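Side-chain contacts in encapsulated ferritin-like protein (Haliangium ochraceum, PDB 5N5F), which oxidises ferrous to ferric iron as a ferroxidase cargo of an encapsulin nanocompartment, its ferritin-like N-terminal domain being the part described here: residues V35-Y38 with Q39-A42; H51-L54 with I55-N59; H64-M67 with T68-W71; S76-F79 with D80-R84. All coordinates share one frame; numbering follows the deposited sequence.

Interaction 1. Residues V35-Y38 with Q39-A42; sequences VDWY and QQRA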
loop_
_atom_site.group_PDB
_atom_site.type_symbol
_atom_site.label_atom_id
_atom_site.label_comp_id
_atom_site.label_asym_id
_atom_site.label_seq_id
_atom_site.Cartn_x
_atom_site.Cartn_y
_atom_site.Cartn_z
ATOM N N VAL B 35 -9.797 3.098 17.907
ATOM C CA VAL B 35 -10.819 3.985 18.461
ATOM C C VAL B 35 -11.625 4.633 17.344
ATOM O O VAL B 35 -12.854 4.741 17.425
ATOM C CB VAL B 35 -10.166 5.040 19.376
ATOM C CG1 VAL B 35 -11.181 6.091 19.820
ATOM C CG2 VAL B 35 -9.540 4.370 20.590
ATOM N N ASP B 36 -10.949 5.088 16.290
ATOM C CA ASP B 36 -11.653 5.716 15.177
ATOM C C ASP B 36 -12.469 4.693 14.391
ATOM O O ASP B 36 -13.632 4.941 14.055
ATOM C CB ASP B 36 -10.649 6.424 14.266
ATOM C CG ASP B 36 -11.313 7.156 13.120
ATOM O OD1 ASP B 36 -12.533 7.396 13.188
ATOM O OD2 ASP B 36 -10.607 7.504 12.149
ATOM N N TRP B 37 -11.880 3.533 14.101
ATOM C CA TRP B 37 -12.558 2.545 13.268
ATOM C C TRP B 37 -13.737 1.900 13.990
ATOM O O TRP B 37 -14.748 1.577 13.354
ATOM C CB TRP B 37 -11.562 1.479 12.818
ATOM C CG TRP B 37 -10.436 2.032 12.003
ATOM C CD1 TRP B 37 -10.396 3.245 11.373
ATOM C CD2 TRP B 37 -9.179 1.400 11.734
ATOM N NE1 TRP B 37 -9.193 3.405 10.728
ATOM C CE2 TRP B 37 -8.429 2.285 10.932
ATOM C CE3 TRP B 37 -8.615 0.173 12.093
ATOM C CZ2 TRP B 37 -7.147 1.980 10.483
ATOM C CZ3 TRP B 37 -7.343 -0.128 11.647
ATOM C CH2 TRP B 37 -6.622 0.771 10.851
ATOM N N TYR B 38 -13.636 1.705 15.305
ATOM C CA TYR B 38 -14.751 1.110 16.036
ATOM C C TYR B 38 -15.952 2.045 16.056
ATOM O O TYR B 38 -17.091 1.604 15.867
ATOM C CB TYR B 38 -14.328 0.759 17.461
ATOM C CG TYR B 38 -13.461 -0.478 17.572
ATOM C CD1 TYR B 38 -12.829 -1.024 16.458
ATOM C CD2 TYR B 38 -13.283 -1.106 18.795
ATOM C CE1 TYR B 38 -12.036 -2.153 16.569
ATOM C CE2 TYR B 38 -12.499 -2.238 18.915
ATOM C CZ TYR B 38 -11.877 -2.756 17.802
ATOM O OH TYR B 38 -11.095 -3.879 17.931
ATOM N N GLN B 39 -15.721 3.340 16.277
ATOM C CA GLN B 39 -16.830 4.287 16.287
ATOM C C GLN B 39 -17.520 4.332 14.931
ATOM O O GLN B 39 -18.753 4.320 14.853
ATOM C CB GLN B 39 -16.332 5.677 16.689
ATOM C CG GLN B 39 -17.443 6.694 16.887
ATOM C CD GLN B 39 -18.438 6.274 17.954
ATOM O OE1 GLN B 39 -18.077 6.072 19.113
ATOM N NE2 GLN B 39 -19.697 6.132 17.563
ATOM N N GLN B 40 -16.740 4.374 13.849
ATOM C CA GLN B 40 -17.324 4.375 12.512
ATOM C C GLN B 40 -18.179 3.131 12.282
ATOM O O GLN B 40 -19.301 3.217 11.770
ATOM C CB GLN B 40 -16.220 4.460 11.462
ATOM C CG GLN B 40 -15.521 5.802 11.392
ATOM C CD GLN B 40 -14.465 5.839 10.309
ATOM O OE1 GLN B 40 -14.656 5.292 9.222
ATOM N NE2 GLN B 40 -13.337 6.480 10.601
ATOM N N ARG B 41 -17.655 1.958 12.641
ATOM C CA ARG B 41 -18.392 0.724 12.396
ATOM C C ARG B 41 -19.612 0.610 13.300
ATOM O O ARG B 41 -20.647 0.081 12.876
ATOM C CB ARG B 41 -17.468 -0.481 12.572
ATOM C CG ARG B 41 -16.409 -0.582 11.476
ATOM C CD ARG B 41 -15.864 -1.992 11.333
ATOM N NE ARG B 41 -14.874 -2.311 12.357
ATOM C CZ ARG B 41 -13.560 -2.161 12.215
ATOM N NH1 ARG B 41 -13.048 -1.696 11.083
ATOM N NH2 ARG B 41 -12.751 -2.485 13.215
ATOM N N ALA B 42 -19.525 1.113 14.535
ATOM C CA ALA B 42 -20.685 1.102 15.419
ATOM C C ALA B 42 -21.771 2.046 14.914
ATOM O O ALA B 42 -22.966 1.754 15.048
ATOM C CB ALA B 42 -20.269 1.476 16.840
#

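Interaction 2. Residues H51-L54 with I55-N59; sequences HDVL and IHNKN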
loop_
_atom_site.group_PDB
_atom_site.type_symbol
_atom_site.label_atom_id
_atom_site.label_comp_id
_atom_site.label_asym_id
_atom_site.label_seq_id
_atom_site.Cartn_x
_atom_site.Cartn_y
_atom_site.Cartn_z
ATOM N N HIS B 51 -23.305 -3.453 17.961
ATOM C CA HIS B 51 -22.994 -2.078 18.337
ATOM C C HIS B 51 -22.400 -2.013 19.737
ATOM O O HIS B 51 -21.335 -1.422 19.947
ATOM C CB HIS B 51 -24.259 -1.220 18.248
ATOM C CG HIS B 51 -24.077 0.179 18.749
ATOM N ND1 HIS B 51 -24.209 0.518 20.078
ATOM C CD2 HIS B 51 -23.782 1.327 18.096
ATOM C CE1 HIS B 51 -23.998 1.815 20.223
ATOM N NE2 HIS B 51 -23.738 2.330 19.035
ATOM N N ASP B 52 -23.067 -2.643 20.709
ATOM C CA ASP B 52 -22.633 -2.530 22.097
ATOM C C ASP B 52 -21.271 -3.179 22.311
ATOM O O ASP B 52 -20.469 -2.697 23.122
ATOM C CB ASP B 52 -23.678 -3.154 23.024
ATOM C CG ASP B 52 -25.032 -2.476 22.912
ATOM O OD1 ASP B 52 -25.088 -1.337 22.403
ATOM O OD2 ASP B 52 -26.038 -3.079 23.335
ATOM N N VAL B 53 -20.994 -4.277 21.599
ATOM C CA VAL B 53 -19.676 -4.901 21.681
ATOM C C VAL B 53 -18.613 -3.956 21.133
ATOM O O VAL B 53 -17.532 -3.809 21.714
ATOM C CB VAL B 53 -19.670 -6.248 20.932
ATOM C CG1 VAL B 53 -18.268 -6.853 20.912
ATOM C CG2 VAL B 53 -20.655 -7.223 21.570
ATOM N N LEU B 54 -18.908 -3.297 20.010
ATOM C CA LEU B 54 -17.929 -2.415 19.386
ATOM C C LEU B 54 -17.595 -1.233 20.290
ATOM O O LEU B 54 -16.424 -0.860 20.425
ATOM C CB LEU B 54 -18.455 -1.928 18.037
ATOM C CG LEU B 54 -18.443 -2.934 16.882
ATOM C CD1 LEU B 54 -19.165 -2.353 15.682
ATOM C CD2 LEU B 54 -17.024 -3.335 16.502
ATOM N N ILE B 55 -18.611 -0.632 20.914
ATOM C CA ILE B 55 -18.374 0.500 21.806
ATOM C C ILE B 55 -17.607 0.050 23.043
ATOM O O ILE B 55 -16.670 0.723 23.490
ATOM C CB ILE B 55 -19.710 1.172 22.181
ATOM C CG1 ILE B 55 -20.431 1.691 20.931
ATOM C CG2 ILE B 55 -19.491 2.317 23.183
ATOM C CD1 ILE B 55 -19.740 2.858 20.231
ATOM N N HIS B 56 -17.992 -1.092 23.617
ATOM C CA HIS B 56 -17.337 -1.570 24.830
ATOM C C HIS B 56 -15.849 -1.795 24.603
ATOM O O HIS B 56 -15.022 -1.434 25.447
ATOM C CB HIS B 56 -17.996 -2.861 25.309
ATOM C CG HIS B 56 -17.269 -3.525 26.437
ATOM N ND1 HIS B 56 -16.154 -4.313 26.244
ATOM C CD2 HIS B 56 -17.499 -3.520 27.772
ATOM C CE1 HIS B 56 -15.729 -4.765 27.410
ATOM N NE2 HIS B 56 -16.527 -4.298 28.354
ATOM N N ASN B 57 -15.489 -2.399 23.474
ATOM C CA ASN B 57 -14.084 -2.665 23.202
ATOM C C ASN B 57 -13.367 -1.414 22.711
ATOM O O ASN B 57 -12.178 -1.237 22.997
ATOM C CB ASN B 57 -13.955 -3.805 22.190
ATOM C CG ASN B 57 -14.437 -5.135 22.751
ATOM O OD1 ASN B 57 -14.616 -5.284 23.963
ATOM N ND2 ASN B 57 -14.642 -6.108 21.874
ATOM N N LYS B 58 -14.069 -0.540 21.989
ATOM C CA LYS B 58 -13.519 0.773 21.676
ATOM C C LYS B 58 -13.015 1.451 22.943
ATOM O O LYS B 58 -11.894 1.970 22.988
ATOM C CB LYS B 58 -14.584 1.637 20.994
ATOM C CG LYS B 58 -14.176 3.094 20.790
ATOM C CD LYS B 58 -15.364 3.990 20.495
ATOM C CE LYS B 58 -15.144 5.372 21.095
ATOM N NZ LYS B 58 -16.051 6.407 20.515
ATOM N N ASN B 59 -13.843 1.447 23.989
ATOM C CA ASN B 59 -13.492 2.133 25.224
ATOM C C ASN B 59 -12.269 1.514 25.881
ATOM O O ASN B 59 -11.467 2.229 26.494
ATOM C CB ASN B 59 -14.688 2.120 26.176
ATOM C CG ASN B 59 -15.816 3.012 25.695
ATOM O OD1 ASN B 59 -15.623 3.855 24.816
ATOM N ND2 ASN B 59 -16.993 2.845 26.280
#

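Interaction 3. Residues H64-M67 with T68-W71; sequences HAMM and TLEW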
loop_
_atom_site.group_PDB
_atom_site.type_symbol
_atom_site.label_atom_id
_atom_site.label_comp_id
_atom_site.label_asym_id
_atom_site.label_seq_id
_atom_site.Cartn_x
_atom_site.Cartn_y
_atom_site.Cartn_z
ATOM N N HIS B 64 -6.170 1.431 26.697
ATOM C CA HIS B 64 -4.850 0.963 26.293
ATOM C C HIS B 64 -3.993 2.119 25.793
ATOM O O HIS B 64 -2.798 2.191 26.099
ATOM C CB HIS B 64 -4.989 -0.114 25.218
ATOM C CG HIS B 64 -5.666 -1.360 25.698
ATOM N ND1 HIS B 64 -5.896 -2.446 24.879
ATOM C CD2 HIS B 64 -6.160 -1.695 26.913
ATOM C CE1 HIS B 64 -6.503 -3.395 25.569
ATOM N NE2 HIS B 64 -6.675 -2.965 26.806
ATOM N N ALA B 65 -4.595 3.037 25.032
ATOM C CA ALA B 65 -3.864 4.187 24.509
ATOM C C ALA B 65 -3.320 5.057 25.635
ATOM O O ALA B 65 -2.168 5.503 25.586
ATOM C CB ALA B 65 -4.774 5.008 23.599
ATOM N N MET B 66 -4.137 5.314 26.659
ATOM C CA MET B 66 -3.711 6.190 27.745
ATOM C C MET B 66 -2.720 5.497 28.672
ATOM O O MET B 66 -1.881 6.167 29.287
ATOM C CB MET B 66 -4.930 6.683 28.523
ATOM C CG MET B 66 -5.912 7.491 27.674
ATOM S SD MET B 66 -5.184 8.960 26.900
ATOM C CE MET B 66 -4.722 8.338 25.283
ATOM N N MET B 67 -2.791 4.169 28.784
ATOM C CA MET B 67 -1.739 3.429 29.472
ATOM C C MET B 67 -0.410 3.592 28.748
ATOM O O MET B 67 0.619 3.897 29.365
ATOM C CB MET B 67 -2.105 1.949 29.572
ATOM C CG MET B 67 -3.226 1.638 30.549
ATOM S SD MET B 67 -3.885 -0.038 30.367
ATOM C CE MET B 67 -2.432 -1.013 30.726
ATOM N N THR B 68 -0.418 3.396 27.426
ATOM C CA THR B 68 0.798 3.558 26.639
ATOM C C THR B 68 1.310 4.992 26.708
ATOM O O THR B 68 2.519 5.224 26.816
ATOM C CB THR B 68 0.537 3.159 25.187
ATOM O OG1 THR B 68 -0.000 1.825 25.132
ATOM C CG2 THR B 68 1.821 3.219 24.379
ATOM N N LEU B 69 0.404 5.969 26.641
ATOM C CA LEU B 69 0.825 7.365 26.650
ATOM C C LEU B 69 1.499 7.718 27.968
ATOM O O LEU B 69 2.497 8.448 27.987
ATOM C CB LEU B 69 -0.375 8.277 26.388
ATOM C CG LEU B 69 -0.117 9.788 26.379
ATOM C CD1 LEU B 69 0.962 10.192 25.369
ATOM C CD2 LEU B 69 -1.413 10.529 26.088
ATOM N N GLU B 70 0.979 7.196 29.082
ATOM C CA GLU B 70 1.612 7.441 30.372
ATOM C C GLU B 70 3.014 6.848 30.417
ATOM O O GLU B 70 3.925 7.436 31.011
ATOM C CB GLU B 70 0.750 6.876 31.501
ATOM C CG GLU B 70 1.380 6.973 32.896
ATOM C CD GLU B 70 1.646 8.400 33.343
ATOM O OE1 GLU B 70 1.253 9.341 32.623
ATOM O OE2 GLU B 70 2.251 8.581 34.425
ATOM N N TRP B 71 3.212 5.680 29.802
ATOM C CA TRP B 71 4.560 5.131 29.721
ATOM C C TRP B 71 5.475 6.066 28.939
ATOM O O TRP B 71 6.609 6.333 29.354
ATOM C CB TRP B 71 4.534 3.748 29.080
ATOM C CG TRP B 71 5.870 3.079 29.089
ATOM C CD1 TRP B 71 6.327 2.175 30.002
ATOM C CD2 TRP B 71 6.932 3.266 28.144
ATOM N NE1 TRP B 71 7.604 1.784 29.683
ATOM C CE2 TRP B 71 8.000 2.443 28.548
ATOM C CE3 TRP B 71 7.081 4.049 26.994
ATOM C CZ2 TRP B 71 9.200 2.378 27.844
ATOM C CZ3 TRP B 71 8.274 3.985 26.298
ATOM C CH2 TRP B 71 9.317 3.154 26.725
#

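Interaction 4. Residues S76-F79 with D80-R84; sequences SPVF and DAHMR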
loop_
_atom_site.group_PDB
_atom_site.type_symbol
_atom_site.label_atom_id
_atom_site.label_comp_id
_atom_site.label_asym_id
_atom_site.label_seq_id
_atom_site.Cartn_x
_atom_site.Cartn_y
_atom_site.Cartn_z
ATOM N N SER B 76 9.798 10.649 28.418
ATOM C CA SER B 76 9.971 11.675 27.392
ATOM C C SER B 76 9.730 13.046 28.006
ATOM O O SER B 76 8.568 13.436 28.217
ATOM C CB SER B 76 9.035 11.458 26.214
ATOM O OG SER B 76 9.103 12.573 25.341
ATOM N N PRO B 77 10.789 13.809 28.286
ATOM C CA PRO B 77 10.590 15.158 28.839
ATOM C C PRO B 77 9.719 16.050 27.971
ATOM O O PRO B 77 8.987 16.889 28.510
ATOM C CB PRO B 77 12.021 15.707 28.950
ATOM C CG PRO B 77 12.888 14.505 29.045
ATOM C CD PRO B 77 12.214 13.438 28.226
ATOM N N VAL B 78 9.766 15.903 26.644
ATOM C CA VAL B 78 8.972 16.783 25.793
ATOM C C VAL B 78 7.490 16.427 25.882
ATOM O O VAL B 78 6.628 17.315 25.912
ATOM C CB VAL B 78 9.488 16.747 24.342
ATOM C CG1 VAL B 78 9.328 15.359 23.726
ATOM C CG2 VAL B 78 8.778 17.796 23.507
ATOM N N PHE B 79 7.163 15.131 25.931
ATOM C CA PHE B 79 5.769 14.743 26.145
ATOM C C PHE B 79 5.275 15.222 27.506
ATOM O O PHE B 79 4.145 15.703 27.632
ATOM C CB PHE B 79 5.609 13.226 26.025
ATOM C CG PHE B 79 5.198 12.762 24.651
ATOM C CD1 PHE B 79 6.146 12.533 23.666
ATOM C CD2 PHE B 79 3.862 12.540 24.350
ATOM C CE1 PHE B 79 5.772 12.102 22.405
ATOM C CE2 PHE B 79 3.479 12.106 23.089
ATOM C CZ PHE B 79 4.436 11.886 22.116
ATOM N N ASP B 80 6.112 15.100 28.536
ATOM C CA ASP B 80 5.723 15.560 29.864
ATOM C C ASP B 80 5.416 17.054 29.855
ATOM O O ASP B 80 4.359 17.488 30.327
ATOM C CB ASP B 80 6.833 15.238 30.865
ATOM C CG ASP B 80 6.452 15.577 32.293
ATOM O OD1 ASP B 80 5.316 15.260 32.711
ATOM O OD2 ASP B 80 7.295 16.170 32.998
ATOM N N ALA B 81 6.325 17.854 29.297
ATOM C CA ALA B 81 6.151 19.303 29.310
ATOM C C ALA B 81 4.871 19.714 28.593
ATOM O O ALA B 81 4.051 20.461 29.140
ATOM C CB ALA B 81 7.370 19.978 28.678
ATOM N N HIS B 82 4.678 19.233 27.360
ATOM C CA HIS B 82 3.519 19.662 26.582
ATOM C C HIS B 82 2.220 19.085 27.132
ATOM O O HIS B 82 1.169 19.726 27.022
ATOM C CB HIS B 82 3.703 19.276 25.116
ATOM C CG HIS B 82 4.758 20.075 24.414
ATOM N ND1 HIS B 82 4.877 21.441 24.561
ATOM C CD2 HIS B 82 5.747 19.700 23.568
ATOM C CE1 HIS B 82 5.890 21.874 23.830
ATOM N NE2 HIS B 82 6.434 20.837 23.217
ATOM N N MET B 83 2.260 17.888 27.719
ATOM C CA MET B 83 1.073 17.368 28.394
ATOM C C MET B 83 0.710 18.232 29.598
ATOM O O MET B 83 -0.470 18.513 29.840
ATOM C CB MET B 83 1.302 15.919 28.819
ATOM C CG MET B 83 1.290 14.926 27.655
ATOM S SD MET B 83 1.891 13.297 28.129
ATOM C CE MET B 83 0.489 12.662 29.042
ATOM N N ARG B 84 1.713 18.672 30.362
ATOM C CA ARG B 84 1.435 19.551 31.492
ATOM C C ARG B 84 0.756 20.839 31.043
ATOM O O ARG B 84 -0.097 21.373 31.763
ATOM C CB ARG B 84 2.732 19.874 32.237
ATOM C CG ARG B 84 3.292 18.718 33.044
ATOM C CD ARG B 84 4.760 18.932 33.372
ATOM N NE ARG B 84 5.251 17.965 34.349
ATOM C CZ ARG B 84 5.148 18.103 35.667
ATOM N NH1 ARG B 84 4.564 19.175 36.186
ATOM N NH2 ARG B 84 5.627 17.163 36.470
#

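Interaction 1. Residues V35-Y38 with Q39-A42
With CG of Asp36 anti to the backbone N (chi1 -177°) and CG of Gln40 anti to its carbonyl carbon (chi1 -71°), carboxylate and amide meet one turn apart on helix 16-44. The Gln40 chain runs extended beyond CG and gives its NE2 to Asp36 OD1 at 2.9 Å. OD1 lies close to the amide plane of Gln40, but NE2 meets it from above the carboxylate plane; the two planes stand 60° apart. The backbone bond from Gln40 N to Asp36 O, 3.2 Å, spans the same turn. On the next face Arg41 bends at its third torsion, so that NH2 reaches the ring edge of Tyr38, 3.4 Å from CE1, while NH1 lies 3.9 Å from Trp37 CB. The far ends of these groups serve other chains: Asp36 OD2 bonds His22 and Gln40 OE1 the backbone N of His8, both of a second subunit, and Arg41 NH2 forms a salt bridge with Glu30 of a third. A leucine in place of Gln40 would probably leave Asp36 OD1 without its amide donor and the backbone N-H of His8 of the second subunit without its acceptor. Two donors from different chains thus grip one buried carboxylate, which probably spreads its charge and ties this turn into the decameric ring.

Interaction 2. Residues H51-L54 with I55-N59
Four successive i to i+4 backbone bonds join 51-54 to 55-59 as regular alpha helix, Ile55 N meeting His51 O at 3.0 Å. The side chain of Ile55 crosses the imidazole of His51 at a slant. Its CG1 sits over one ring face, 3.9 Å from the centroid and 24° off the normal, a CH-pi contact whose closest atom is CE1 at 3.6 Å. The ring is also held at its edge: His51 ND1 donates in the ring plane to Asp52 OD1 at 3.1 Å, on the anti side and somewhat out of the carboxylate plane. Around the helix, Val53 and Asn57 lie side by side, CG1 of the valine 3.8 Å from ND2 of the amide. Asn57 OD1 in turn accepts from His56 ND1 at 2.9 Å, tilted from the carbonyl plane. Asn57 packs on His64 of a third subunit, a probable iron ligand, while Ile55 faces Gln39 and Ala42 of helix 16-44. Were Asn57 replaced by an alanine, His56 ND1 would probably be left without its acceptor and the imidazole freer to turn. Each histidine spends its ND1 proton on the residue that follows it, which is likely to keep ND1 protonated, whether the ring is neutral or charged, and to limit its rotation.

Interaction 3. Residues H64-M67 with T68-W71
Thr68 and His64 meet at the close-knit end of this helical turn, where His64 O lies 3.0 Å from Thr68 N and also 3.0 Å from Thr68 OG1. The hydroxyl can fold back there because OG1 stands anti to the carbonyl carbon, beside the backbone N (chi1 -55°). OG1 is also hydrogen-bonded to Glu31 OE1. By contrast, Met66 and Leu69 touch loosely, side by side and pointing the same way. The methionine chain, bent at its second and third torsions, brings CE to 4.0 Å from Leu69 CD2, with SD 4.2 Å from the same methyl. This apolar side does not face solvent: Met66 packs on Met83 and Leu69 on Leu69, both partners belonging to a second subunit. The carboxylate of Glu70 forms salt bridges with Arg73 and Arg74 of its own chain. His64 NE2 is bonded to Glu60 of a third subunit. By similarity His64 binds iron together with Glu31 and Glu61; Thr68, bonded to Glu31, probably acts as a second-shell residue. The arrangement is consistent with the ferroxidase centre of encapsulated ferritins, built from helix 16-44 and helix 48-75 at a subunit interface.

Interaction 4. Residues S76-F79 with D80-R84
Val78 and His82 meet on the first turns of helix 77-86, which opens with an N-cap: Ser76 OG accepts from Phe79 N at 3.3 Å. His82 CB leaves the helix 3.6 Å from Val78 O, and CG, anti to the carbonyl carbon (chi1 -70°), stays at a similar distance from that oxygen. CD2 meets both Val78 O, at 3.5 Å, and the Val78 methyl CG2, at 3.6 Å. Farther out, NE2 still reaches the same methyl at 3.9 Å. The two side chains cross at a slant, and both also pack on Asn59 of a second subunit. On another face Met83 places its SD near the ring plane of Phe79, at the edge, and 4.3 Å from Phe79 CB. These two side chains cover Leu69 of helix 48-75, while Phe79 also touches Val62 and Met83 touches Met66, both of that second subunit. Asp80 OD1 forms a salt bridge with Arg73 on the preceding helix. Its other oxygen, OD2, is met from above the carboxylate plane by Arg84 NE at 3.0 Å, within a salt bridge one turn along.

The four contacts follow one another in series along the chain, all within the ferritin-like domain. Interaction 1 lies on helix 16-44, interactions 2 and 3 share helix 48-75 with centres about 19 Å apart, and interaction 4 begins helix 77-86. Interactions 1 and 2 touch where the two long helices pair, through Gln39 and Lys58, their centres about 9 Å apart. At the other end, interactions 3 and 4 touch through Leu69 with Phe79 and Met83. The centres of interactions 1 and 4 are about 29 Å apart, on opposite sides of the chain's centre. Interactions 1, 2 and 3 all touch a third subunit, so the antiparallel helix pair and its probable iron site lie against another subunit, consistent with a site shared between chains.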